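Local coordinates for A-type flavoprotein (Giardia intestinalis, PDB 2Q9U), which scavenges dioxygen in the parasite, using a diiron centre and bound FMN that probably supplies the electrons, at residues 29-34 against 85-90; 114-119 against 125-130; 260-265 against 299-304. All coordinates share one frame; numbering follows the deposited sequence.

Interaction 1 of 3, residues 29-34 against 85-90. With FEO (mu-oxo-diiron), chain G; FMN (flavin mononucleotide), chain F; NO3 (nitrate ion), chain C.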
loop_
_atom_site.group_PDB
_atom_site.type_symbol
_atom_site.label_atom_id
_atom_site.label_comp_id
_atom_site.label_asym_id
_atom_site.label_seq_id
_atom_site.Cartn_x
_atom_site.Cartn_y
_atom_site.Cartn_z
ATOM N N ILE A 29 -10.888 2.831 0.346
ATOM C CA ILE A 29 -11.039 3.018 1.788
ATOM C C ILE A 29 -12.246 3.922 1.978
ATOM O O ILE A 29 -12.313 5.015 1.404
ATOM C CB ILE A 29 -9.774 3.633 2.472
ATOM C CG1 ILE A 29 -8.524 2.791 2.211
ATOM C CG2 ILE A 29 -10.010 3.794 4.016
ATOM C CD1 ILE A 29 -8.532 1.439 2.867
ATOM N N PHE A 30 -13.217 3.452 2.749
ATOM C CA PHE A 30 -14.463 4.184 2.906
ATOM C C PHE A 30 -14.821 4.193 4.377
ATOM O O PHE A 30 -15.274 3.183 4.926
ATOM C CB PHE A 30 -15.573 3.537 2.060
ATOM C CG PHE A 30 -16.931 4.175 2.237
ATOM C CD1 PHE A 30 -17.067 5.566 2.278
ATOM C CD2 PHE A 30 -18.051 3.387 2.409
ATOM C CE1 PHE A 30 -18.331 6.171 2.467
ATOM C CE2 PHE A 30 -19.324 3.960 2.576
ATOM C CZ PHE A 30 -19.464 5.351 2.609
ATOM N N HIS A 31 -14.593 5.352 5.004
ATOM C CA HIS A 31 -14.707 5.509 6.458
ATOM C C HIS A 31 -13.941 4.406 7.201
ATOM O O HIS A 31 -14.405 3.856 8.186
ATOM C CB HIS A 31 -16.185 5.681 6.906
ATOM C CG HIS A 31 -17.032 4.443 6.830
ATOM N ND1 HIS A 31 -16.777 3.306 7.577
ATOM C CD2 HIS A 31 -18.173 4.190 6.141
ATOM C CE1 HIS A 31 -17.707 2.401 7.330
ATOM N NE2 HIS A 31 -18.564 2.908 6.457
ATOM N N GLY A 32 -12.757 4.072 6.684
ATOM C CA GLY A 32 -11.953 2.991 7.243
ATOM C C GLY A 32 -12.325 1.575 6.825
ATOM O O GLY A 32 -11.634 0.624 7.203
ATOM N N TYR A 33 -13.404 1.413 6.054
ATOM C CA TYR A 33 -13.762 0.089 5.483
ATOM C C TYR A 33 -12.894 -0.170 4.242
ATOM O O TYR A 33 -12.820 0.662 3.329
ATOM C CB TYR A 33 -15.259 0.055 5.118
ATOM C CG TYR A 33 -15.865 -1.268 4.627
ATOM C CD1 TYR A 33 -15.485 -1.848 3.409
ATOM C CD2 TYR A 33 -16.871 -1.891 5.349
ATOM C CE1 TYR A 33 -16.062 -3.048 2.953
ATOM C CE2 TYR A 33 -17.458 -3.079 4.907
ATOM C CZ TYR A 33 -17.050 -3.647 3.722
ATOM O OH TYR A 33 -17.645 -4.786 3.298
ATOM N N HIS A 34 -12.229 -1.313 4.198
ATOM C CA HIS A 34 -11.418 -1.619 3.023
ATOM C C HIS A 34 -12.341 -2.122 1.931
ATOM O O HIS A 34 -12.714 -3.299 1.933
ATOM C CB HIS A 34 -10.353 -2.652 3.358
ATOM C CG HIS A 34 -9.155 -2.063 4.021
ATOM N ND1 HIS A 34 -9.216 -1.440 5.247
ATOM C CD2 HIS A 34 -7.860 -2.006 3.630
ATOM C CE1 HIS A 34 -8.008 -1.017 5.584
ATOM N NE2 HIS A 34 -7.169 -1.342 4.614
ATOM N N HIS A 85 -31.829 8.431 4.877
ATOM C CA HIS A 85 -30.595 8.373 5.710
ATOM C C HIS A 85 -29.765 9.627 5.380
ATOM O O HIS A 85 -29.722 10.045 4.228
ATOM C CB HIS A 85 -29.878 7.065 5.341
ATOM C CG HIS A 85 -28.628 6.750 6.113
ATOM N ND1 HIS A 85 -28.467 6.987 7.460
ATOM C CD2 HIS A 85 -27.513 6.090 5.716
ATOM C CE1 HIS A 85 -27.275 6.556 7.846
ATOM N NE2 HIS A 85 -26.680 5.993 6.809
ATOM N N ALA A 86 -29.137 10.245 6.377
ATOM C CA ALA A 86 -28.480 11.524 6.161
ATOM C C ALA A 86 -26.965 11.391 5.943
ATOM O O ALA A 86 -26.286 12.389 5.689
ATOM C CB ALA A 86 -28.757 12.465 7.346
ATOM N N GLU A 87 -26.436 10.168 6.055
ATOM C CA GLU A 87 -24.998 9.956 5.861
ATOM C C GLU A 87 -24.547 10.436 4.475
ATOM O O GLU A 87 -25.294 10.307 3.479
ATOM C CB GLU A 87 -24.590 8.491 6.129
ATOM C CG GLU A 87 -23.068 8.337 6.381
ATOM C CD GLU A 87 -22.676 6.918 6.648
ATOM O OE1 GLU A 87 -23.548 6.151 7.112
ATOM O OE2 GLU A 87 -21.508 6.568 6.359
ATOM N N GLY A 88 -23.347 11.024 4.426
ATOM C CA GLY A 88 -22.809 11.649 3.204
ATOM C C GLY A 88 -22.837 10.814 1.932
ATOM O O GLY A 88 -23.061 11.345 0.844
ATOM N N ASP A 89 -22.615 9.512 2.053
ATOM C CA ASP A 89 -22.619 8.657 0.875
ATOM C C ASP A 89 -23.957 8.632 0.124
ATOM O O ASP A 89 -23.970 8.370 -1.071
ATOM C CB ASP A 89 -22.094 7.243 1.158
ATOM C CG ASP A 89 -22.831 6.533 2.295
ATOM O OD1 ASP A 89 -23.248 7.184 3.270
ATOM O OD2 ASP A 89 -22.975 5.297 2.220
ATOM N N HIS A 90 -25.064 8.915 0.804
ATOM C CA HIS A 90 -26.364 9.010 0.117
ATOM C C HIS A 90 -26.943 10.406 0.116
ATOM O O HIS A 90 -28.099 10.584 -0.262
ATOM C CB HIS A 90 -27.371 8.098 0.822
ATOM C CG HIS A 90 -26.805 6.755 1.093
ATOM N ND1 HIS A 90 -26.590 5.847 0.087
ATOM C CD2 HIS A 90 -26.301 6.203 2.222
ATOM C CE1 HIS A 90 -25.995 4.776 0.585
ATOM N NE2 HIS A 90 -25.818 4.965 1.882
HETATM FE FE1 FEO G . -24.272 3.924 3.051
HETATM FE FE2 FEO G . -24.862 4.649 6.379
HETATM O O FEO G . -24.500 5.146 4.419
HETATM N N1 FMN F . -21.603 8.365 16.375
HETATM C C2 FMN F . -21.796 8.048 17.687
HETATM O O2 FMN F . -22.094 8.943 18.495
HETATM N N3 FMN F . -21.692 6.733 18.100
HETATM C C4 FMN F . -21.352 5.723 17.214
HETATM O O4 FMN F . -21.142 4.603 17.675
HETATM C C4A FMN F . -21.138 6.044 15.861
HETATM N N5 FMN F . -20.829 5.076 14.912
HETATM C C5A FMN F . -20.643 5.456 13.586
HETATM C C6 FMN F . -20.328 4.494 12.620
HETATM C C7 FMN F . -20.130 4.858 11.276
HETATM C C7M FMN F . -19.997 3.759 10.254
HETATM C C8 FMN F . -20.256 6.190 10.886
HETATM C C8M FMN F . -19.946 6.639 9.479
HETATM C C9 FMN F . -20.574 7.150 11.845
HETATM C C9A FMN F . -20.768 6.795 13.193
HETATM N N10 FMN F . -21.075 7.761 14.150
HETATM C C10 FMN F . -21.283 7.384 15.459
HETATM C "C1'" FMN F . -21.223 9.211 13.793
HETATM C "C2'" FMN F . -19.876 9.899 13.582
HETATM O "O2'" FMN F . -19.127 10.007 14.790
HETATM C "C3'" FMN F . -20.203 11.237 12.914
HETATM O "O3'" FMN F . -20.549 10.956 11.566
HETATM C "C4'" FMN F . -19.072 12.244 12.917
HETATM O "O4'" FMN F . -19.572 13.510 12.508
HETATM C "C5'" FMN F . -17.953 11.843 11.964
HETATM O "O5'" FMN F . -16.841 12.696 12.175
HETATM P P FMN F . -15.857 12.980 10.956
HETATM O O1P FMN F . -14.600 13.569 11.572
HETATM O O2P FMN F . -15.588 11.666 10.279
HETATM O O3P FMN F . -16.469 13.949 9.959
HETATM N N NO3 C . -22.278 2.803 5.158
HETATM O O1 NO3 C . -21.000 2.312 5.323
HETATM O O2 NO3 C . -22.846 2.721 3.914
HETATM O O3 NO3 C . -23.015 3.320 6.202
#
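Phe30 turns the edge of its ring to Asp89, whose OD2 lies near the plane of that ring, 3.5 Å from Phe30 CZ; the ring and carboxylate planes are 54° apart. Phe30 CG stands anti to the backbone N (chi1 176°), which sends the ring toward Asp89. The same Asp89 OD2 binds the iron FE1 at 2.1 Å, so an aromatic edge lies directly beside a metal ligand. His90 NE2 joins Asp89 on FE1, while FE2 takes His85 NE2 and Glu87 OE1, the latter at 2.1 Å. Asp171 reaches both irons, and His230 and His152 complete the protein ligands of FE1 and FE2 respectively. A nitrate, probably from the crystallisation liquor, also binds the two metals, and His31 NE2 donates to its O1 (2.8 Å) in the plane of the imidazole.

Further out, His31 CD2 sits over the centre of the Phe30 ring, 3.7 Å above it, and the FMN methyl C7M lies over one face of His31, offset toward its rim. This flavin is carried by the second subunit, whose Tyr267 is hydrogen-bonded through OH to Glu87 OE2. Phe30 and His31 project from a type I' turn running from Phe30 to Tyr33; both central residues, His31 and Gly32, have positive phi, and at Gly32 the backbone angles themselves call for glycine. Behind the metals, His85 ND1 is hydrogen-bonded to Asp155, which fixes the rotation of that ring. His85, Glu87, Asp89 and His90 form the H-x-E-x-D-H signature of flavodiiron proteins, in a metallo-beta-lactamase-like diiron pocket closed by the flavin of a partner subunit.

Interaction 2 of 3, residues 114-119 against 125-130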
loop_
_atom_site.group_PDB
_atom_site.type_symbol
_atom_site.label_atom_id
_atom_site.label_comp_id
_atom_site.label_asym_id
_atom_site.label_seq_id
_atom_site.Cartn_x
_atom_site.Cartn_y
_atom_site.Cartn_z
ATOM N N GLU A 114 -33.486 16.845 10.703
ATOM C CA GLU A 114 -32.532 17.455 11.643
ATOM C C GLU A 114 -31.070 17.204 11.245
ATOM O O GLU A 114 -30.246 18.123 11.258
ATOM C CB GLU A 114 -32.806 16.939 13.058
ATOM C CG GLU A 114 -34.116 17.521 13.611
ATOM C CD GLU A 114 -34.594 16.903 14.913
ATOM O OE1 GLU A 114 -34.129 15.809 15.303
ATOM O OE2 GLU A 114 -35.457 17.541 15.560
ATOM N N HIS A 115 -30.762 15.959 10.872
ATOM C CA HIS A 115 -29.397 15.589 10.505
ATOM C C HIS A 115 -29.002 16.179 9.142
ATOM O O HIS A 115 -27.888 16.685 8.994
ATOM C CB HIS A 115 -29.183 14.060 10.572
ATOM C CG HIS A 115 -29.222 13.495 11.966
ATOM N ND1 HIS A 115 -29.273 12.140 12.219
ATOM C CD2 HIS A 115 -29.262 14.102 13.180
ATOM C CE1 HIS A 115 -29.329 11.935 13.526
ATOM N NE2 HIS A 115 -29.319 13.110 14.132
ATOM N N LEU A 116 -29.904 16.117 8.152
ATOM C CA LEU A 116 -29.650 16.732 6.847
ATOM C C LEU A 116 -29.354 18.237 6.968
ATOM O O LEU A 116 -28.438 18.771 6.332
ATOM C CB LEU A 116 -30.860 16.541 5.895
ATOM C CG LEU A 116 -31.088 15.151 5.311
ATOM C CD1 LEU A 116 -32.486 15.061 4.627
ATOM C CD2 LEU A 116 -29.969 14.759 4.346
ATOM N N LYS A 117 -30.154 18.930 7.765
ATOM C CA LYS A 117 -29.912 20.368 7.957
ATOM C C LYS A 117 -28.573 20.667 8.637
ATOM O O LYS A 117 -27.867 21.594 8.230
ATOM C CB LYS A 117 -31.057 21.011 8.736
ATOM C CG LYS A 117 -32.346 21.214 7.998
ATOM C CD LYS A 117 -33.388 21.703 9.021
ATOM C CE LYS A 117 -34.743 21.925 8.405
ATOM N NZ LYS A 117 -35.727 22.490 9.408
ATOM N N ILE A 118 -28.199 19.879 9.642
ATOM C CA ILE A 118 -26.931 20.128 10.366
ATOM C C ILE A 118 -25.728 19.853 9.465
ATOM O O ILE A 118 -24.745 20.611 9.452
ATOM C CB ILE A 118 -26.817 19.280 11.648
ATOM C CG1 ILE A 118 -27.809 19.784 12.699
ATOM C CG2 ILE A 118 -25.405 19.416 12.244
ATOM C CD1 ILE A 118 -27.929 18.890 13.890
ATOM N N LEU A 119 -25.831 18.813 8.667
ATOM C CA LEU A 119 -24.770 18.418 7.784
ATOM C C LEU A 119 -24.629 19.295 6.547
ATOM O O LEU A 119 -23.589 19.463 6.040
ATOM C CB LEU A 119 -24.907 16.961 7.389
ATOM C CG LEU A 119 -24.577 16.012 8.517
ATOM C CD1 LEU A 119 -25.023 14.639 8.267
ATOM C CD2 LEU A 119 -23.110 16.083 8.863
ATOM N N ALA A 125 -34.906 24.652 1.534
ATOM C CA ALA A 125 -35.676 23.454 1.168
ATOM C C ALA A 125 -37.121 23.474 1.671
ATOM O O ALA A 125 -37.405 23.998 2.764
ATOM C CB ALA A 125 -34.962 22.189 1.664
ATOM N N THR A 126 -38.013 22.880 0.872
ATOM C CA THR A 126 -39.395 22.565 1.275
ATOM C C THR A 126 -39.433 21.118 1.740
ATOM O O THR A 126 -38.990 20.207 1.023
ATOM C CB THR A 126 -40.387 22.775 0.098
ATOM O OG1 THR A 126 -40.343 24.140 -0.297
ATOM C CG2 THR A 126 -41.826 22.441 0.481
ATOM N N TRP A 127 -39.952 20.908 2.948
ATOM C CA TRP A 127 -39.935 19.614 3.604
ATOM C C TRP A 127 -41.336 19.046 3.756
ATOM O O TRP A 127 -42.314 19.786 3.879
ATOM C CB TRP A 127 -39.320 19.758 5.006
ATOM C CG TRP A 127 -37.927 20.320 5.026
ATOM C CD1 TRP A 127 -37.553 21.634 5.203
ATOM C CD2 TRP A 127 -36.723 19.569 4.895
ATOM N NE1 TRP A 127 -36.181 21.740 5.168
ATOM C CE2 TRP A 127 -35.645 20.483 4.997
ATOM C CE3 TRP A 127 -36.445 18.204 4.685
ATOM C CZ2 TRP A 127 -34.307 20.078 4.879
ATOM C CZ3 TRP A 127 -35.111 17.797 4.592
ATOM C CH2 TRP A 127 -34.058 18.734 4.690
ATOM N N LEU A 128 -41.428 17.722 3.720
ATOM C CA LEU A 128 -42.602 17.010 4.183
ATOM C C LEU A 128 -42.095 15.987 5.177
ATOM O O LEU A 128 -41.397 15.031 4.794
ATOM C CB LEU A 128 -43.343 16.322 3.027
ATOM C CG LEU A 128 -44.522 15.439 3.430
ATOM C CD1 LEU A 128 -45.600 16.219 4.210
ATOM C CD2 LEU A 128 -45.110 14.739 2.198
ATOM N N ILE A 129 -42.425 16.195 6.447
ATOM C CA ILE A 129 -42.022 15.267 7.503
ATOM C C ILE A 129 -43.002 14.095 7.640
ATOM O O ILE A 129 -44.228 14.285 7.839
ATOM C CB ILE A 129 -41.807 15.983 8.857
ATOM C CG1 ILE A 129 -40.764 17.126 8.738
ATOM C CG2 ILE A 129 -41.415 14.967 9.950
ATOM C CD1 ILE A 129 -39.444 16.763 7.996
ATOM N N VAL A 130 -42.459 12.880 7.531
ATOM C CA VAL A 130 -43.266 11.652 7.532
ATOM C C VAL A 130 -42.923 10.810 8.744
ATOM O O VAL A 130 -41.897 11.041 9.395
ATOM C CB VAL A 130 -43.071 10.830 6.225
ATOM C CG1 VAL A 130 -43.583 11.640 5.016
ATOM C CG2 VAL A 130 -41.595 10.410 6.029
#
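Trp127 buries the most surface here, its indole lying against Leu116 and Lys117 on helix 110-120. Leu116 comes at the edge of the six-membered ring: CD1 lies in the indole plane, 3.8 Å from CZ3, and CB is near CH2. Lys117 comes obliquely to the NE1 and CZ2 side of the indole. Its first torsion (chi1 -74°, CG anti to the carbonyl carbon) sets CG 3.9 Å from Trp127 CZ2, and the extended chain beyond brings CE to 3.5 Å from Trp127 NE1. The indole takes its place through a chi1 of -58°, and one face is packed by Ala125 CB, 3.5 Å above the plane and toward the rim.

Trp127 belongs to strand 127-129, the last strand of its sheet within this chain, which pairs in parallel with strand 105-108; helix 110-120 is the connection between them, making a beta-alpha-beta unit of the lactamase-like domain. Gln113 of the same helix and Met122 just after it also touch the indole. Leu116 is buried, whereas Lys117 lies at the exposed margin. The contact is therefore one of van der Waals packing, in which the lysine contributes its methylenes to the aromatic surface and the leucine supplies the buried hydrocarbon.

Interaction 3 of 3, residues 260-265 against 299-304; sequences TVVLDS and TKVALH. With FMN (flavin mononucleotide), chain B.
Thr260 and His304 make the closer of two side-chain pairings, their CA atoms only 6.6 Å apart. Thr260 OG1 lies 3.6 Å from His304 CB, and Thr260 CG2 adds a second touch at 3.9 Å to that same CB. The hydroxyl finds its polar partner beyond the helix, in Ser308 OG, which is also hydrogen-bonded to the carbonyl O of His304; Ser308 thus ties strand and helix together. Two residues along the strand, and about one turn back on the helix, Val262 and Val301 meet with both methyls of each: CG1 of Val262 is 4.0 Å from CG2 of Val301, and CG2 of Val262 is 4.1 Å from CG1 of Val301. The two side chains cross at about a right angle, and Val333 of helix 324-336 and Met293 also pack on Val301.

These pairs lay helix 298-306 on the parallel five-stranded sheet of a flavodoxin-like domain, whose strand 258-263 is flanked by strands 287-292 and 310-314. The helix is the connection between those two flanking strands and passes over strand 258-263 on the way.

Away from this packing the contact opens out. With CG anti to its carbonyl carbon (chi1 -71°), His304 carries its imidazole away from segment 260-265 to a partly exposed position, where ND1 is hydrogen-bonded to NZ of Lys258 at the start of the same strand. Lys300, also partly exposed, forms salt bridges with Asp297 and Asp36. At the other end the strand runs on into a loop that leaves the helix altogether. There Ser265 N donates to Asp264 OD1 at 2.8 Å, on the anti side of the carboxylate and 26° out of its plane, and Ser265 OG donates to the FMN phosphate oxygen O1P, also at 2.8 Å.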
loop_
_atom_site.group_PDB
_atom_site.type_symbol
_atom_site.label_atom_id
_atom_site.label_comp_id
_atom_site.label_asym_id
_atom_site.label_seq_id
_atom_site.Cartn_x
_atom_site.Cartn_y
_atom_site.Cartn_z
ATOM N N THR A 260 -11.170 -18.726 13.750
ATOM C CA THR A 260 -10.253 -17.697 13.178
ATOM C C THR A 260 -9.180 -17.277 14.186
ATOM O O THR A 260 -9.517 -16.968 15.338
ATOM C CB THR A 260 -11.022 -16.449 12.710
ATOM O OG1 THR A 260 -11.971 -16.836 11.711
ATOM C CG2 THR A 260 -10.048 -15.357 12.108
ATOM N N VAL A 261 -7.906 -17.245 13.749
ATOM C CA VAL A 261 -6.818 -16.740 14.586
ATOM C C VAL A 261 -6.372 -15.378 14.025
ATOM O O VAL A 261 -6.141 -15.251 12.825
ATOM C CB VAL A 261 -5.620 -17.704 14.648
ATOM C CG1 VAL A 261 -4.533 -17.129 15.571
ATOM C CG2 VAL A 261 -6.088 -19.061 15.177
ATOM N N VAL A 262 -6.352 -14.361 14.872
ATOM C CA VAL A 262 -5.962 -13.016 14.457
ATOM C C VAL A 262 -4.677 -12.677 15.218
ATOM O O VAL A 262 -4.625 -12.805 16.449
ATOM C CB VAL A 262 -7.058 -11.969 14.794
ATOM C CG1 VAL A 262 -6.613 -10.541 14.395
ATOM C CG2 VAL A 262 -8.388 -12.333 14.079
ATOM N N LEU A 263 -3.629 -12.288 14.501
ATOM C CA LEU A 263 -2.376 -12.038 15.203
ATOM C C LEU A 263 -1.486 -11.056 14.489
ATOM O O LEU A 263 -1.752 -10.644 13.355
ATOM C CB LEU A 263 -1.578 -13.349 15.437
ATOM C CG LEU A 263 -0.828 -13.963 14.243
ATOM C CD1 LEU A 263 0.339 -14.847 14.689
ATOM C CD2 LEU A 263 -1.765 -14.706 13.304
ATOM N N ASP A 264 -0.399 -10.711 15.160
ATOM C CA ASP A 264 0.714 -10.110 14.461
ATOM C C ASP A 264 1.972 -10.740 15.078
ATOM O O ASP A 264 1.914 -11.345 16.143
ATOM C CB ASP A 264 0.697 -8.583 14.622
ATOM C CG ASP A 264 1.456 -7.852 13.510
ATOM O OD1 ASP A 264 2.279 -8.497 12.804
ATOM O OD2 ASP A 264 1.248 -6.624 13.365
ATOM N N SER A 265 3.099 -10.604 14.412
ATOM C CA SER A 265 4.319 -11.283 14.850
ATOM C C SER A 265 5.469 -10.443 14.293
ATOM O O SER A 265 5.321 -9.845 13.253
ATOM C CB SER A 265 4.340 -12.724 14.278
ATOM O OG SER A 265 5.450 -13.475 14.763
ATOM N N THR A 299 -11.174 -4.846 8.357
ATOM C CA THR A 299 -12.409 -5.199 7.640
ATOM C C THR A 299 -12.565 -6.732 7.502
ATOM O O THR A 299 -13.656 -7.298 7.682
ATOM C CB THR A 299 -12.460 -4.524 6.243
ATOM O OG1 THR A 299 -12.161 -3.125 6.396
ATOM C CG2 THR A 299 -13.857 -4.703 5.593
ATOM N N LYS A 300 -11.457 -7.384 7.181
ATOM C CA LYS A 300 -11.418 -8.838 7.076
ATOM C C LYS A 300 -11.489 -9.510 8.464
ATOM O O LYS A 300 -12.092 -10.581 8.627
ATOM C CB LYS A 300 -10.176 -9.232 6.260
ATOM C CG LYS A 300 -10.392 -8.762 4.788
ATOM C CD LYS A 300 -9.201 -8.905 3.870
ATOM C CE LYS A 300 -9.542 -8.271 2.503
ATOM N NZ LYS A 300 -9.705 -6.757 2.558
ATOM N N VAL A 301 -10.881 -8.876 9.456
ATOM C CA VAL A 301 -10.998 -9.373 10.840
ATOM C C VAL A 301 -12.501 -9.444 11.226
ATOM O O VAL A 301 -12.988 -10.457 11.782
ATOM C CB VAL A 301 -10.165 -8.492 11.825
ATOM C CG1 VAL A 301 -10.428 -8.866 13.285
ATOM C CG2 VAL A 301 -8.636 -8.608 11.514
ATOM N N ALA A 302 -13.224 -8.369 10.937
ATOM C CA ALA A 302 -14.673 -8.311 11.221
ATOM C C ALA A 302 -15.396 -9.386 10.425
ATOM O O ALA A 302 -16.175 -10.146 10.978
ATOM C CB ALA A 302 -15.248 -6.911 10.931
ATOM N N LEU A 303 -15.109 -9.477 9.130
ATOM C CA LEU A 303 -15.714 -10.524 8.298
ATOM C C LEU A 303 -15.609 -11.940 8.904
ATOM O O LEU A 303 -16.604 -12.693 8.965
ATOM C CB LEU A 303 -15.059 -10.512 6.918
ATOM C CG LEU A 303 -15.405 -11.636 5.923
ATOM C CD1 LEU A 303 -16.930 -11.616 5.573
ATOM C CD2 LEU A 303 -14.554 -11.544 4.669
ATOM N N HIS A 304 -14.407 -12.314 9.328
ATOM C CA HIS A 304 -14.165 -13.676 9.751
ATOM C C HIS A 304 -14.620 -13.972 11.161
ATOM O O HIS A 304 -15.168 -15.032 11.409
ATOM C CB HIS A 304 -12.706 -14.115 9.465
ATOM C CG HIS A 304 -12.453 -14.305 8.004
ATOM N ND1 HIS A 304 -13.031 -15.330 7.288
ATOM C CD2 HIS A 304 -11.739 -13.577 7.111
ATOM C CE1 HIS A 304 -12.651 -15.255 6.022
ATOM N NE2 HIS A 304 -11.880 -14.192 5.888
HETATM N N1 FMN B . 9.729 -8.672 25.198
HETATM C C2 FMN B . 9.199 -8.374 26.418
HETATM O O2 FMN B . 9.028 -9.280 27.250
HETATM N N3 FMN B . 8.887 -7.065 26.732
HETATM C C4 FMN B . 9.063 -6.041 25.814
HETATM O O4 FMN B . 8.636 -4.927 26.110
HETATM C C4A FMN B . 9.597 -6.343 24.548
HETATM N N5 FMN B . 9.831 -5.360 23.592
HETATM C C5A FMN B . 10.375 -5.721 22.363
HETATM C C6 FMN B . 10.614 -4.746 21.389
HETATM C C7 FMN B . 11.157 -5.090 20.139
HETATM C C7M FMN B . 11.580 -3.977 19.216
HETATM C C8 FMN B . 11.475 -6.417 19.856
HETATM C C8M FMN B . 11.957 -6.845 18.492
HETATM C C9 FMN B . 11.242 -7.392 20.825
HETATM C C9A FMN B . 10.694 -7.056 22.077
HETATM N N10 FMN B . 10.454 -8.036 23.038
HETATM C C10 FMN B . 9.936 -7.677 24.265
HETATM C "C1'" FMN B . 10.773 -9.481 22.793
HETATM C "C2'" FMN B . 9.743 -10.161 21.894
HETATM O "O2'" FMN B . 8.469 -10.282 22.522
HETATM C "C3'" FMN B . 10.378 -11.491 21.481
HETATM O "O3'" FMN B . 11.383 -11.193 20.523
HETATM C "C4'" FMN B . 9.421 -12.494 20.873
HETATM O "O4'" FMN B . 10.066 -13.756 20.772
HETATM C "C5'" FMN B . 8.972 -12.076 19.478
HETATM O "O5'" FMN B . 7.920 -12.927 19.058
HETATM P P FMN B . 7.729 -13.190 17.499
HETATM O O1P FMN B . 6.339 -13.782 17.351
HETATM O O2P FMN B . 7.853 -11.866 16.801
HETATM O O3P FMN B . 8.780 -14.148 16.963
#

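Overall arrangement
From the N terminus, interaction 1 closes first, joining the 29-34 hairpin to the metal-binding loop after strand 80-82. Interaction 2 follows, a short closure within one beta-alpha-beta unit at the far edge of that sheet, and interaction 3 comes last, in the flavodoxin-like domain. The three loops are in series and neither nest nor cross. Interactions 1 and 2 touch where Ala86 CB packs on His115 CB (3.6 Å), and both also meet the second subunit. Interactions 1 and 3 link the domains through a probable hydrogen bond of His34 N and Thr299 OG1, whereas interactions 2 and 3 have centres about 40 Å apart.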